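PDB 6ITX: fiber protein from Duck adenovirus 1, which probably attaches the virus to a receptor on the host cell surface through its trimeric C-terminal head domain, the part contained in this chain. Local coordinates for residues Ile110-Lys118 against Thr213-Thr221; Gly238-Val248 against Met265-Thr276. One frame throughout, in Å; residues are numbered along the deposited sequence.

Contact 1 of 2, residues Ile110-Lys118 against Thr213-Thr221; sequences IFASCPQNK and TGNFYKEET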
ATOM      1  N   ILE A 110     -21.671  -0.471  15.152  1.00 46.11           N
ATOM      2  CA  ILE A 110     -20.354   0.150  15.230  1.00 39.02           C
ATOM      3  C   ILE A 110     -20.544   1.642  15.027  1.00 39.53           C
ATOM      4  O   ILE A 110     -21.279   2.052  14.120  1.00 39.07           O
ATOM      5  CB  ILE A 110     -19.413  -0.452  14.175  1.00 37.54           C
ATOM      6  CG1 ILE A 110     -19.350  -1.968  14.366  1.00 36.53           C
ATOM      7  CG2 ILE A 110     -18.038   0.168  14.246  1.00 33.18           C
ATOM      8  CD1 ILE A 110     -18.853  -2.368  15.720  1.00 36.19           C
ATOM      9  N   PHE A 111     -19.916   2.460  15.882  1.00 40.02           N
ATOM     10  CA  PHE A 111     -20.189   3.896  15.911  1.00 36.86           C
ATOM     11  C   PHE A 111     -19.179   4.653  15.063  1.00 37.32           C
ATOM     12  O   PHE A 111     -17.973   4.523  15.272  1.00 35.72           O
ATOM     13  CB  PHE A 111     -20.162   4.429  17.341  1.00 38.24           C
ATOM     14  CG  PHE A 111     -20.648   5.858  17.477  1.00 40.77           C
ATOM     15  CD1 PHE A 111     -19.777   6.929  17.299  1.00 44.97           C
ATOM     16  CD2 PHE A 111     -21.964   6.132  17.817  1.00 40.79           C
ATOM     17  CE1 PHE A 111     -20.226   8.256  17.427  1.00 46.61           C
ATOM     18  CE2 PHE A 111     -22.419   7.451  17.952  1.00 41.73           C
ATOM     19  CZ  PHE A 111     -21.555   8.509  17.761  1.00 44.66           C
ATOM     20  N   ALA A 112     -19.679   5.457  14.126  1.00 34.73           N
ATOM     21  CA  ALA A 112     -18.855   6.308  13.277  1.00 31.80           C
ATOM     22  C   ALA A 112     -19.244   7.753  13.507  1.00 37.01           C
ATOM     23  O   ALA A 112     -20.429   8.097  13.427  1.00 38.86           O
ATOM     24  CB  ALA A 112     -19.029   5.975  11.789  1.00 31.39           C
ATOM     25  N   SER A 113     -18.255   8.601  13.774  1.00 39.37           N
ATOM     26  CA  SER A 113     -18.514  10.026  13.910  1.00 41.67           C
ATOM     27  C   SER A 113     -18.353  10.707  12.552  1.00 34.24           C
ATOM     28  O   SER A 113     -17.473  10.350  11.767  1.00 32.71           O
ATOM     29  CB  SER A 113     -17.586  10.643  14.957  1.00 37.14           C
ATOM     30  OG  SER A 113     -17.842  12.031  15.102  1.00 41.16           O
ATOM     31  N   CYS A 114     -19.216  11.674  12.277  1.00 32.18           N
ATOM     32  CA  CYS A 114     -19.336  12.305  10.974  1.00 36.62           C
ATOM     33  C   CYS A 114     -19.198  13.819  11.083  1.00 41.10           C
ATOM     34  O   CYS A 114     -19.279  14.396  12.173  1.00 38.83           O
ATOM     35  CB  CYS A 114     -20.690  11.938  10.330  1.00 35.56           C
ATOM     36  SG  CYS A 114     -20.983  10.132  10.125  1.00 32.22           S
ATOM     37  N   PRO A 115     -18.986  14.502   9.960  1.00 49.14           N
ATOM     38  CA  PRO A 115     -18.808  15.961  10.004  1.00 46.26           C
ATOM     39  C   PRO A 115     -19.966  16.677  10.692  1.00 46.86           C
ATOM     40  O   PRO A 115     -21.102  16.209  10.706  1.00 41.72           O
ATOM     41  CB  PRO A 115     -18.736  16.341   8.522  1.00 37.49           C
ATOM     42  CG  PRO A 115     -18.212  15.146   7.873  1.00 37.36           C
ATOM     43  CD  PRO A 115     -18.779  13.976   8.599  1.00 36.95           C
ATOM     44  N   GLN A 116     -19.664  17.850  11.244  1.00 48.35           N
ATOM     45  CA  GLN A 116     -20.680  18.754  11.787  1.00 46.26           C
ATOM     46  C   GLN A 116     -21.567  18.064  12.816  1.00 43.52           C
ATOM     47  O   GLN A 116     -22.795  18.206  12.810  1.00 36.03           O
ATOM     48  CB  GLN A 116     -21.524  19.379  10.675  1.00 47.42           C
ATOM     49  CG  GLN A 116     -20.777  19.665   9.381  1.00 55.90           C
ATOM     50  CD  GLN A 116     -21.677  20.278   8.316  1.00 68.91           C
ATOM     51  OE1 GLN A 116     -21.894  21.492   8.300  1.00 70.28           O
ATOM     52  NE2 GLN A 116     -22.227  19.433   7.432  1.00 58.61           N
ATOM     53  N   ASN A 117     -20.921  17.302  13.701  1.00 49.27           N
ATOM     54  CA  ASN A 117     -21.565  16.762  14.901  1.00 48.68           C
ATOM     55  C   ASN A 117     -22.725  15.822  14.548  1.00 43.75           C
ATOM     56  O   ASN A 117     -23.734  15.754  15.251  1.00 44.70           O
ATOM     57  CB  ASN A 117     -22.012  17.906  15.823  1.00 46.10           C
ATOM     58  CG  ASN A 117     -22.542  17.418  17.174  1.00 58.88           C
ATOM     59  OD1 ASN A 117     -23.412  18.065  17.775  1.00 56.57           O
ATOM     60  ND2 ASN A 117     -22.032  16.265  17.651  1.00 55.30           N
ATOM     61  N   LYS A 118     -22.583  15.072  13.453  1.00 45.75           N
ATOM     62  CA  LYS A 118     -23.486  13.968  13.153  1.00 36.62           C
ATOM     63  C   LYS A 118     -22.762  12.645  13.361  1.00 38.77           C
ATOM     64  O   LYS A 118     -21.554  12.595  13.631  1.00 38.77           O
ATOM     65  CB  LYS A 118     -24.047  14.072  11.738  1.00 32.69           C
ATOM     66  CG  LYS A 118     -24.588  15.452  11.398  1.00 32.30           C
ATOM     67  CD  LYS A 118     -25.449  15.420  10.152  1.00 35.07           C
ATOM     68  CE  LYS A 118     -25.524  16.776   9.432  1.00 46.53           C
ATOM     69  NZ  LYS A 118     -25.900  16.631   7.964  1.00 46.06           N
ATOM     70  N   THR A 213     -16.760  12.429  23.356  1.00 53.94           N
ATOM     71  CA  THR A 213     -18.146  12.579  22.942  1.00 52.28           C
ATOM     72  C   THR A 213     -18.334  12.241  21.459  1.00 55.05           C
ATOM     73  O   THR A 213     -17.388  11.959  20.710  1.00 47.10           O
ATOM     74  CB  THR A 213     -18.633  13.998  23.220  1.00 50.90           C
ATOM     75  OG1 THR A 213     -17.858  14.911  22.430  1.00 56.81           O
ATOM     76  CG2 THR A 213     -18.520  14.340  24.726  1.00 42.60           C
ATOM     77  N   GLY A 214     -19.595  12.302  21.023  1.00 52.72           N
ATOM     78  CA  GLY A 214     -19.984  11.822  19.711  1.00 52.83           C
ATOM     79  C   GLY A 214     -19.544  12.672  18.543  1.00 53.34           C
ATOM     80  O   GLY A 214     -19.817  12.304  17.398  1.00 54.85           O
ATOM     81  N   ASN A 215     -18.904  13.811  18.781  1.00 48.72           N
ATOM     82  CA  ASN A 215     -18.344  14.592  17.692  1.00 49.34           C
ATOM     83  C   ASN A 215     -16.821  14.467  17.658  1.00 46.50           C
ATOM     84  O   ASN A 215     -16.117  15.421  17.330  1.00 52.93           O
ATOM     85  CB  ASN A 215     -18.784  16.058  17.783  1.00 48.35           C
ATOM     86  CG  ASN A 215     -18.350  16.734  19.081  1.00 58.90           C
ATOM     87  OD1 ASN A 215     -17.951  16.074  20.054  1.00 51.60           O
ATOM     88  ND2 ASN A 215     -18.420  18.064  19.096  1.00 56.75           N
ATOM     89  N   PHE A 216     -16.306  13.297  17.972  1.00 40.93           N
ATOM     90  CA  PHE A 216     -14.857  13.148  17.876  1.00 46.67           C
ATOM     91  C   PHE A 216     -14.354  13.105  16.440  1.00 45.73           C
ATOM     92  O   PHE A 216     -13.172  12.799  16.200  1.00 43.04           O
ATOM     93  CB  PHE A 216     -14.397  11.885  18.607  1.00 47.64           C
ATOM     94  CG  PHE A 216     -14.894  10.598  17.990  1.00 40.34           C
ATOM     95  CD1 PHE A 216     -14.223  10.012  16.933  1.00 40.40           C
ATOM     96  CD2 PHE A 216     -16.013   9.959  18.496  1.00 42.48           C
ATOM     97  CE1 PHE A 216     -14.670   8.815  16.368  1.00 38.12           C
ATOM     98  CE2 PHE A 216     -16.455   8.758  17.952  1.00 42.91           C
ATOM     99  CZ  PHE A 216     -15.779   8.191  16.881  1.00 39.99           C
ATOM    100  N   TYR A 217     -15.212  13.358  15.466  1.00 42.68           N
ATOM    101  CA  TYR A 217     -14.789  13.277  14.083  1.00 43.31           C
ATOM    102  C   TYR A 217     -13.684  14.297  13.821  1.00 41.38           C
ATOM    103  O   TYR A 217     -13.800  15.459  14.215  1.00 37.75           O
ATOM    104  CB  TYR A 217     -15.986  13.523  13.172  1.00 40.39           C
ATOM    105  CG  TYR A 217     -15.578  13.699  11.737  1.00 42.30           C
ATOM    106  CD1 TYR A 217     -15.360  12.593  10.932  1.00 42.43           C
ATOM    107  CD2 TYR A 217     -15.380  14.965  11.184  1.00 37.35           C
ATOM    108  CE1 TYR A 217     -14.969  12.734   9.626  1.00 37.82           C
ATOM    109  CE2 TYR A 217     -14.988  15.109   9.871  1.00 38.04           C
ATOM    110  CZ  TYR A 217     -14.782  13.994   9.105  1.00 36.53           C
ATOM    111  OH  TYR A 217     -14.394  14.135   7.810  1.00 33.35           O
ATOM    112  N   LYS A 218     -12.607  13.847  13.173  1.00 38.86           N
ATOM    113  CA  LYS A 218     -11.496  14.698  12.753  1.00 39.04           C
ATOM    114  C   LYS A 218     -11.336  14.551  11.245  1.00 38.44           C
ATOM    115  O   LYS A 218     -11.142  13.435  10.755  1.00 34.51           O
ATOM    116  CB  LYS A 218     -10.193  14.318  13.473  1.00 36.93           C
ATOM    117  CG  LYS A 218     -10.153  14.661  14.978  1.00 39.90           C
ATOM    118  CD  LYS A 218      -9.938  16.146  15.241  1.00 37.87           C
ATOM    119  CE  LYS A 218      -9.675  16.424  16.719  1.00 43.21           C
ATOM    120  NZ  LYS A 218      -8.809  17.645  16.946  1.00 46.76           N
ATOM    121  N   GLU A 219     -11.449  15.665  10.514  1.00 41.54           N
ATOM    122  CA  GLU A 219     -11.180  15.652   9.081  1.00 37.92           C
ATOM    123  C   GLU A 219      -9.709  15.322   8.867  1.00 35.15           C
ATOM    124  O   GLU A 219      -8.858  15.633   9.697  1.00 39.46           O
ATOM    125  CB  GLU A 219     -11.544  17.015   8.451  1.00 37.75           C
ATOM    126  CG  GLU A 219     -11.811  16.994   6.902  1.00 46.49           C
ATOM    127  CD  GLU A 219     -13.040  16.136   6.490  1.00 62.54           C
ATOM    128  OE1 GLU A 219     -12.852  15.149   5.706  1.00 56.64           O
ATOM    129  OE2 GLU A 219     -14.201  16.443   6.931  1.00 54.06           O
ATOM    130  N   GLU A 220      -9.404  14.654   7.758  1.00 37.33           N
ATOM    131  CA  GLU A 220      -8.019  14.246   7.535  1.00 39.59           C
ATOM    132  C   GLU A 220      -7.046  15.427   7.440  1.00 38.60           C
ATOM    133  O   GLU A 220      -5.841  15.229   7.630  1.00 39.03           O
ATOM    134  CB  GLU A 220      -7.917  13.371   6.285  1.00 33.41           C
ATOM    135  CG  GLU A 220      -8.132  14.092   4.997  1.00 35.64           C
ATOM    136  CD  GLU A 220      -9.603  14.255   4.686  1.00 45.41           C
ATOM    137  OE1 GLU A 220     -10.442  13.808   5.518  1.00 44.54           O
ATOM    138  OE2 GLU A 220      -9.919  14.824   3.611  1.00 48.57           O
ATOM    139  N   THR A 221      -7.525  16.644   7.186  1.00 37.68           N
ATOM    140  CA  THR A 221      -6.633  17.796   7.193  1.00 35.12           C
ATOM    141  C   THR A 221      -6.281  18.267   8.590  1.00 37.63           C
ATOM    142  O   THR A 221      -5.495  19.214   8.725  1.00 43.59           O
ATOM    143  CB  THR A 221      -7.228  18.986   6.440  1.00 34.90           C
ATOM    144  OG1 THR A 221      -8.600  19.150   6.807  1.00 37.49           O
ATOM    145  CG2 THR A 221      -7.103  18.794   4.945  1.00 35.05           C
TER
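One face of the Phe-216 ring is taken by Ser-113, whose CB stands over the ring centre, 3.6 Å from the centroid and 10° off the ring normal, as a CH-pi contact requires. The edge of this ring meets the carbonyl oxygen of Thr-213, in plane. Phe-111 turns an edge to the contact: its CE1 comes within 3.8 Å of Phe-216 CE2, and Gly-214 O lies along the same ring edge. The Tyr-217 ring has Pro-115 and the carbonyl carbon of Cys-114 over one face; Pro-115 CD sits nearly above its centre, 4.0 Å from the centroid, and Pro-115 CG is 3.8 Å from Tyr-217 CE2. Within the fiber head, a β-sandwich fold, these groups join strand 110-114 and the turn that leads on to strand 118-131 to the long loop between strands 208-210 and 226-235. The two segments come about equally close at two places, 4.9 Å between the CA atoms of Ser-113 and Tyr-217 and 4.8 Å between those of Asn-117 and Asn-215. With OG anti to the backbone N (chi1 -180°), Ser-113 hands its hydroxyl proton to Gly-214 O at 3.0 Å; the donor stands 40° above the carbonyl plane and so misses the lone pairs. Gly-214 belongs to a type I turn, Thr-213 to Phe-216, which a bond from Thr-213 OG1 to Asn-215 OD1 also braces. Ala-112 and Cys-114 point the other way, onto Phe-161 of strand 160-165, while Tyr-217 also packs on Tyr-264, and Glu-219 forms a salt bridge with Arg-160. On the exposed side, Asn-117 ND2 lies 3.3 Å from Asn-215 CB, the two amide planes steeply inclined.

Contact 2 of 2, residues Gly238-Val248 against Met265-Thr276; sequences GMNFTGGNLYV and MVFVITQSALGT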
ATOM      1  N   GLY A 238     -28.177   2.995  -7.619  1.00 27.30           N
ATOM      2  CA  GLY A 238     -27.825   4.328  -8.086  1.00 25.92           C
ATOM      3  C   GLY A 238     -26.774   5.111  -7.307  1.00 30.91           C
ATOM      4  O   GLY A 238     -26.750   6.336  -7.446  1.00 32.00           O
ATOM      5  N   MET A 239     -25.905   4.489  -6.499  1.00 27.33           N
ATOM      6  CA  MET A 239     -24.984   5.290  -5.684  1.00 31.06           C
ATOM      7  C   MET A 239     -23.933   6.019  -6.540  1.00 32.43           C
ATOM      8  O   MET A 239     -23.560   7.157  -6.227  1.00 29.49           O
ATOM      9  CB  MET A 239     -24.311   4.413  -4.620  1.00 26.98           C
ATOM     10  CG  MET A 239     -25.258   3.974  -3.486  1.00 35.18           C
ATOM     11  SD  MET A 239     -26.146   5.370  -2.702  1.00 37.69           S
ATOM     12  CE  MET A 239     -24.783   6.165  -1.845  1.00 36.04           C
ATOM     13  N   ASN A 240     -23.450   5.383  -7.623  1.00 31.05           N
ATOM     14  CA  ASN A 240     -22.512   5.970  -8.594  1.00 25.38           C
ATOM     15  C   ASN A 240     -21.215   6.415  -7.933  1.00 32.97           C
ATOM     16  O   ASN A 240     -20.766   7.555  -8.108  1.00 34.78           O
ATOM     17  CB  ASN A 240     -23.134   7.140  -9.365  1.00 28.68           C
ATOM     18  CG  ASN A 240     -24.386   6.735 -10.173  1.00 34.49           C
ATOM     19  OD1 ASN A 240     -25.316   7.526 -10.315  1.00 40.22           O
ATOM     20  ND2 ASN A 240     -24.415   5.515 -10.685  1.00 39.07           N
ATOM     21  N   PHE A 241     -20.600   5.510  -7.173  1.00 31.17           N
ATOM     22  CA  PHE A 241     -19.346   5.848  -6.511  1.00 31.83           C
ATOM     23  C   PHE A 241     -18.232   6.077  -7.527  1.00 32.76           C
ATOM     24  O   PHE A 241     -18.148   5.400  -8.557  1.00 32.45           O
ATOM     25  CB  PHE A 241     -18.925   4.750  -5.542  1.00 27.83           C
ATOM     26  CG  PHE A 241     -19.860   4.575  -4.402  1.00 32.45           C
ATOM     27  CD1 PHE A 241     -20.073   5.610  -3.498  1.00 33.60           C
ATOM     28  CD2 PHE A 241     -20.541   3.375  -4.222  1.00 34.49           C
ATOM     29  CE1 PHE A 241     -20.958   5.455  -2.418  1.00 29.77           C
ATOM     30  CE2 PHE A 241     -21.422   3.223  -3.148  1.00 36.31           C
ATOM     31  CZ  PHE A 241     -21.630   4.273  -2.251  1.00 27.41           C
ATOM     32  N   THR A 242     -17.353   7.031  -7.214  1.00 35.39           N
ATOM     33  CA  THR A 242     -16.222   7.349  -8.067  1.00 33.14           C
ATOM     34  C   THR A 242     -14.880   7.123  -7.407  1.00 32.58           C
ATOM     35  O   THR A 242     -13.872   7.085  -8.117  1.00 37.49           O
ATOM     36  CB  THR A 242     -16.290   8.804  -8.544  1.00 28.51           C
ATOM     37  OG1 THR A 242     -16.460   9.656  -7.403  1.00 32.25           O
ATOM     38  CG2 THR A 242     -17.442   8.991  -9.522  1.00 23.41           C
ATOM     39  N   GLY A 243     -14.829   6.954  -6.094  1.00 32.61           N
ATOM     40  CA  GLY A 243     -13.562   6.691  -5.441  1.00 33.43           C
ATOM     41  C   GLY A 243     -13.682   6.775  -3.933  1.00 34.84           C
ATOM     42  O   GLY A 243     -14.731   7.102  -3.371  1.00 33.11           O
ATOM     43  N   GLY A 244     -12.572   6.473  -3.281  1.00 37.02           N
ATOM     44  CA  GLY A 244     -12.561   6.411  -1.836  1.00 32.12           C
ATOM     45  C   GLY A 244     -11.152   6.496  -1.312  1.00 33.64           C
ATOM     46  O   GLY A 244     -10.195   6.058  -1.964  1.00 30.28           O
ATOM     47  N   ASN A 245     -11.020   7.072  -0.126  1.00 34.70           N
ATOM     48  CA  ASN A 245      -9.718   7.163   0.500  1.00 37.41           C
ATOM     49  C   ASN A 245      -9.845   6.878   1.988  1.00 33.44           C
ATOM     50  O   ASN A 245     -10.801   7.306   2.639  1.00 34.06           O
ATOM     51  CB  ASN A 245      -9.079   8.522   0.208  1.00 34.19           C
ATOM     52  CG  ASN A 245      -8.429   8.548  -1.177  1.00 39.14           C
ATOM     53  OD1 ASN A 245      -7.454   7.841  -1.423  1.00 35.77           O
ATOM     54  ND2 ASN A 245      -8.992   9.331  -2.093  1.00 46.12           N
ATOM     55  N   LEU A 246      -8.909   6.088   2.492  1.00 31.55           N
ATOM     56  CA  LEU A 246      -8.806   5.771   3.903  1.00 32.10           C
ATOM     57  C   LEU A 246      -7.576   6.489   4.427  1.00 30.39           C
ATOM     58  O   LEU A 246      -6.517   6.429   3.798  1.00 33.37           O
ATOM     59  CB  LEU A 246      -8.687   4.256   4.119  1.00 32.58           C
ATOM     60  CG  LEU A 246      -8.170   3.763   5.476  1.00 32.33           C
ATOM     61  CD1 LEU A 246      -9.116   4.138   6.610  1.00 31.81           C
ATOM     62  CD2 LEU A 246      -7.992   2.292   5.438  1.00 28.27           C
ATOM     63  N   TYR A 247      -7.723   7.194   5.545  1.00 30.44           N
ATOM     64  CA  TYR A 247      -6.622   7.937   6.148  1.00 33.48           C
ATOM     65  C   TYR A 247      -6.376   7.349   7.526  1.00 34.56           C
ATOM     66  O   TYR A 247      -7.266   7.385   8.384  1.00 35.06           O
ATOM     67  CB  TYR A 247      -6.925   9.439   6.241  1.00 29.57           C
ATOM     68  CG  TYR A 247      -7.222  10.062   4.904  1.00 33.00           C
ATOM     69  CD1 TYR A 247      -8.448   9.866   4.305  1.00 29.28           C
ATOM     70  CD2 TYR A 247      -6.272  10.839   4.229  1.00 33.64           C
ATOM     71  CE1 TYR A 247      -8.739  10.402   3.088  1.00 34.17           C
ATOM     72  CE2 TYR A 247      -6.557  11.390   2.996  1.00 31.01           C
ATOM     73  CZ  TYR A 247      -7.806  11.153   2.426  1.00 35.62           C
ATOM     74  OH  TYR A 247      -8.175  11.670   1.203  1.00 32.09           O
ATOM     75  N   VAL A 248      -5.185   6.791   7.730  1.00 30.84           N
ATOM     76  CA  VAL A 248      -4.849   6.135   8.983  1.00 29.88           C
ATOM     77  C   VAL A 248      -3.955   7.061   9.779  1.00 35.82           C
ATOM     78  O   VAL A 248      -2.988   7.625   9.250  1.00 36.01           O
ATOM     79  CB  VAL A 248      -4.161   4.783   8.753  1.00 28.81           C
ATOM     80  CG1 VAL A 248      -3.784   4.173  10.077  1.00 25.85           C
ATOM     81  CG2 VAL A 248      -5.041   3.865   7.942  1.00 26.75           C
ATOM     82  N   MET A 265      -9.309   6.247  11.902  1.00 33.33           N
ATOM     83  CA  MET A 265      -9.456   5.998  10.479  1.00 31.63           C
ATOM     84  C   MET A 265     -10.601   6.844   9.981  1.00 33.67           C
ATOM     85  O   MET A 265     -11.736   6.653  10.422  1.00 35.19           O
ATOM     86  CB  MET A 265      -9.728   4.529  10.214  1.00 28.70           C
ATOM     87  CG  MET A 265      -8.630   3.668  10.774  1.00 33.53           C
ATOM     88  SD  MET A 265      -8.701   2.036  10.103  1.00 49.04           S
ATOM     89  CE  MET A 265      -6.995   1.774   9.776  1.00 41.25           C
ATOM     90  N   VAL A 266     -10.316   7.794   9.100  1.00 32.34           N
ATOM     91  CA  VAL A 266     -11.368   8.587   8.484  1.00 37.11           C
ATOM     92  C   VAL A 266     -11.485   8.162   7.028  1.00 32.71           C
ATOM     93  O   VAL A 266     -10.471   8.012   6.332  1.00 31.08           O
ATOM     94  CB  VAL A 266     -11.121  10.099   8.641  1.00 34.52           C
ATOM     95  CG1 VAL A 266      -9.724  10.474   8.223  1.00 30.50           C
ATOM     96  CG2 VAL A 266     -12.168  10.876   7.860  1.00 32.89           C
ATOM     97  N   PHE A 267     -12.716   7.899   6.599  1.00 33.74           N
ATOM     98  CA  PHE A 267     -13.037   7.452   5.248  1.00 31.03           C
ATOM     99  C   PHE A 267     -13.694   8.600   4.506  1.00 31.65           C
ATOM    100  O   PHE A 267     -14.615   9.231   5.038  1.00 33.82           O
ATOM    101  CB  PHE A 267     -14.006   6.268   5.267  1.00 31.17           C
ATOM    102  CG  PHE A 267     -13.451   5.032   5.886  1.00 29.67           C
ATOM    103  CD1 PHE A 267     -13.281   4.941   7.247  1.00 29.97           C
ATOM    104  CD2 PHE A 267     -13.113   3.949   5.101  1.00 30.97           C
ATOM    105  CE1 PHE A 267     -12.775   3.798   7.809  1.00 34.82           C
ATOM    106  CE2 PHE A 267     -12.594   2.802   5.654  1.00 30.07           C
ATOM    107  CZ  PHE A 267     -12.428   2.720   7.008  1.00 33.21           C
ATOM    108  N   VAL A 268     -13.239   8.867   3.287  1.00 32.23           N
ATOM    109  CA  VAL A 268     -13.901   9.815   2.392  1.00 33.53           C
ATOM    110  C   VAL A 268     -14.247   9.066   1.114  1.00 33.35           C
ATOM    111  O   VAL A 268     -13.372   8.450   0.491  1.00 35.45           O
ATOM    112  CB  VAL A 268     -13.028  11.042   2.094  1.00 31.04           C
ATOM    113  CG1 VAL A 268     -13.747  12.004   1.167  1.00 28.72           C
ATOM    114  CG2 VAL A 268     -12.667  11.732   3.375  1.00 40.42           C
ATOM    115  N   ILE A 269     -15.518   9.109   0.735  1.00 30.77           N
ATOM    116  CA  ILE A 269     -16.062   8.324  -0.366  1.00 29.96           C
ATOM    117  C   ILE A 269     -16.830   9.294  -1.248  1.00 30.09           C
ATOM    118  O   ILE A 269     -17.593  10.121  -0.730  1.00 35.04           O
ATOM    119  CB  ILE A 269     -16.975   7.193   0.161  1.00 28.94           C
ATOM    120  CG1 ILE A 269     -16.150   6.070   0.808  1.00 28.83           C
ATOM    121  CG2 ILE A 269     -17.881   6.650  -0.929  1.00 31.64           C
ATOM    122  CD1 ILE A 269     -17.011   5.029   1.572  1.00 31.75           C
ATOM    123  N   THR A 270     -16.620   9.223  -2.561  1.00 24.62           N
ATOM    124  CA  THR A 270     -17.203  10.207  -3.469  1.00 29.44           C
ATOM    125  C   THR A 270     -18.129   9.565  -4.503  1.00 33.03           C
ATOM    126  O   THR A 270     -18.030   8.380  -4.823  1.00 33.52           O
ATOM    127  CB  THR A 270     -16.118  11.003  -4.197  1.00 30.28           C
ATOM    128  OG1 THR A 270     -15.242  10.099  -4.894  1.00 30.77           O
ATOM    129  CG2 THR A 270     -15.337  11.852  -3.211  1.00 21.64           C
ATOM    130  N   GLN A 271     -19.034  10.382  -5.029  1.00 33.67           N
ATOM    131  CA  GLN A 271     -20.033   9.967  -5.999  1.00 31.45           C
ATOM    132  C   GLN A 271     -20.062  10.972  -7.147  1.00 33.78           C
ATOM    133  O   GLN A 271     -19.780  12.163  -6.964  1.00 26.47           O
ATOM    134  CB  GLN A 271     -21.447   9.896  -5.384  1.00 30.35           C
ATOM    135  CG  GLN A 271     -21.642   9.049  -4.146  1.00 31.34           C
ATOM    136  CD  GLN A 271     -23.013   9.313  -3.486  1.00 35.38           C
ATOM    137  OE1 GLN A 271     -23.140  10.174  -2.618  1.00 36.22           O
ATOM    138  NE2 GLN A 271     -24.038   8.593  -3.924  1.00 34.36           N
ATOM    139  N   SER A 272     -20.431  10.487  -8.331  1.00 36.07           N
ATOM    140  CA  SER A 272     -20.612  11.381  -9.462  1.00 30.91           C
ATOM    141  C   SER A 272     -21.909  12.166  -9.278  1.00 32.99           C
ATOM    142  O   SER A 272     -22.665  11.952  -8.326  1.00 36.72           O
ATOM    143  CB  SER A 272     -20.594  10.590 -10.761  1.00 28.13           C
ATOM    144  OG  SER A 272     -21.574   9.573 -10.727  1.00 36.01           O
ATOM    145  N   ALA A 273     -22.178  13.088 -10.205  1.00 31.40           N
ATOM    146  CA  ALA A 273     -23.229  14.079  -9.977  1.00 34.53           C
ATOM    147  C   ALA A 273     -24.618  13.462  -9.818  1.00 37.95           C
ATOM    148  O   ALA A 273     -25.476  14.055  -9.156  1.00 46.04           O
ATOM    149  CB  ALA A 273     -23.249  15.098 -11.114  1.00 31.73           C
ATOM    150  N   LEU A 274     -24.874  12.289 -10.398  1.00 35.64           N
ATOM    151  CA  LEU A 274     -26.227  11.736 -10.379  1.00 41.39           C
ATOM    152  C   LEU A 274     -26.417  10.580  -9.390  1.00 39.57           C
ATOM    153  O   LEU A 274     -27.412   9.852  -9.487  1.00 38.49           O
ATOM    154  CB  LEU A 274     -26.620  11.275 -11.786  1.00 44.55           C
ATOM    155  CG  LEU A 274     -26.743  12.370 -12.852  1.00 45.68           C
ATOM    156  CD1 LEU A 274     -27.233  11.765 -14.160  1.00 31.68           C
ATOM    157  CD2 LEU A 274     -27.648  13.517 -12.375  1.00 33.23           C
ATOM    158  N   GLY A 275     -25.492  10.370  -8.463  1.00 33.08           N
ATOM    159  CA  GLY A 275     -25.694   9.335  -7.479  1.00 35.56           C
ATOM    160  C   GLY A 275     -26.775   9.715  -6.482  1.00 39.98           C
ATOM    161  O   GLY A 275     -27.082  10.889  -6.274  1.00 38.20           O
ATOM    162  N   THR A 276     -27.370   8.704  -5.853  1.00 32.28           N
ATOM    163  CA  THR A 276     -28.452   8.992  -4.933  1.00 35.76           C
ATOM    164  C   THR A 276     -27.892   9.609  -3.657  1.00 37.04           C
ATOM    165  O   THR A 276     -26.777   9.294  -3.222  1.00 39.99           O
ATOM    166  CB  THR A 276     -29.286   7.726  -4.627  1.00 38.04           C
ATOM    167  OG1 THR A 276     -28.694   6.957  -3.580  1.00 37.18           O
ATOM    168  CG2 THR A 276     -29.434   6.842  -5.857  1.00 31.24           C
TER
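Leu-246 swings CG opposite its backbone N (chi1 163°), which carries CD1 over one face of the Phe-267 ring, while Gln-271 keeps CG beside its own N (chi1 -54°) and runs out extended to Met-239. The frame is an antiparallel β-hairpin of strands 241-253 and 262-271, the short segments running at 159° to each other. Paired backbone bonds tie Asn-245 to Val-268 and Tyr-247 to Val-266; the register then slips by one residue between Phe-241 and Gly-243, a beta bulge. Side chains of Leu-246, Val-248, Met-265, Phe-267 and Ile-269 share the buried face, where Leu-246, Met-265 and Phe-267 pack against strands 134-144 and 288-299. There Leu-246 CD1 makes a CH-pi contact, 3.8 Å from the Phe-267 centroid and offset toward the ring's rim, and Met-265 CE touches Val-248 CG2 at 3.4 Å. Phe-267 also stacks on Phe-161. The other face carries Asn-245, whose OD1 is bonded by Ser-230 OG, together with Tyr-247, Val-266 and Val-268. Near the bulge the Phe-241 ring turns its edge to Thr-270 O, and its CD1 meets Ile-269 CG2 at 3.5 Å. The hydroxyls Thr-242 OG1 and Thr-270 OG1 share a hydrogen bond of 2.8 Å. Beyond the strands, Ser-272 N bonds Asn-240 O at 3.0 Å and Thr-276 N bonds Gly-238 O. The Gln-271 amide is held at both ends, OE1 by Ser-154 OG and NE2 by two carbonyls: NE2 gives one proton to Met-239 O at 2.8 Å, on a lone pair in the carbonyl plane, and the other to Thr-276 O at 2.9 Å.

How the contacts relate
Contact 1 and contact 2 lie in series along the chain, their centres about 17 Å apart, yet they meet directly where segment 213-221 passes over the hairpin. Tyr-217 CE1 packs on Val-266 CG2 at 3.8 Å, and Glu-220 CB rests 3.7 Å from Tyr-247 CG, while Glu-220 OE1 comes within 3.7 Å of Val-268 CG2. The loop of contact 1 therefore covers the hairpin face bearing Tyr-247, Val-266 and Val-268. The opposite face of contact 2 packs on strand 288-299, whose last residue, Val-299, lines the glutamine pocket with Gly-133, Gly-300 and Ala-301; no residue of either contact belongs to that pocket.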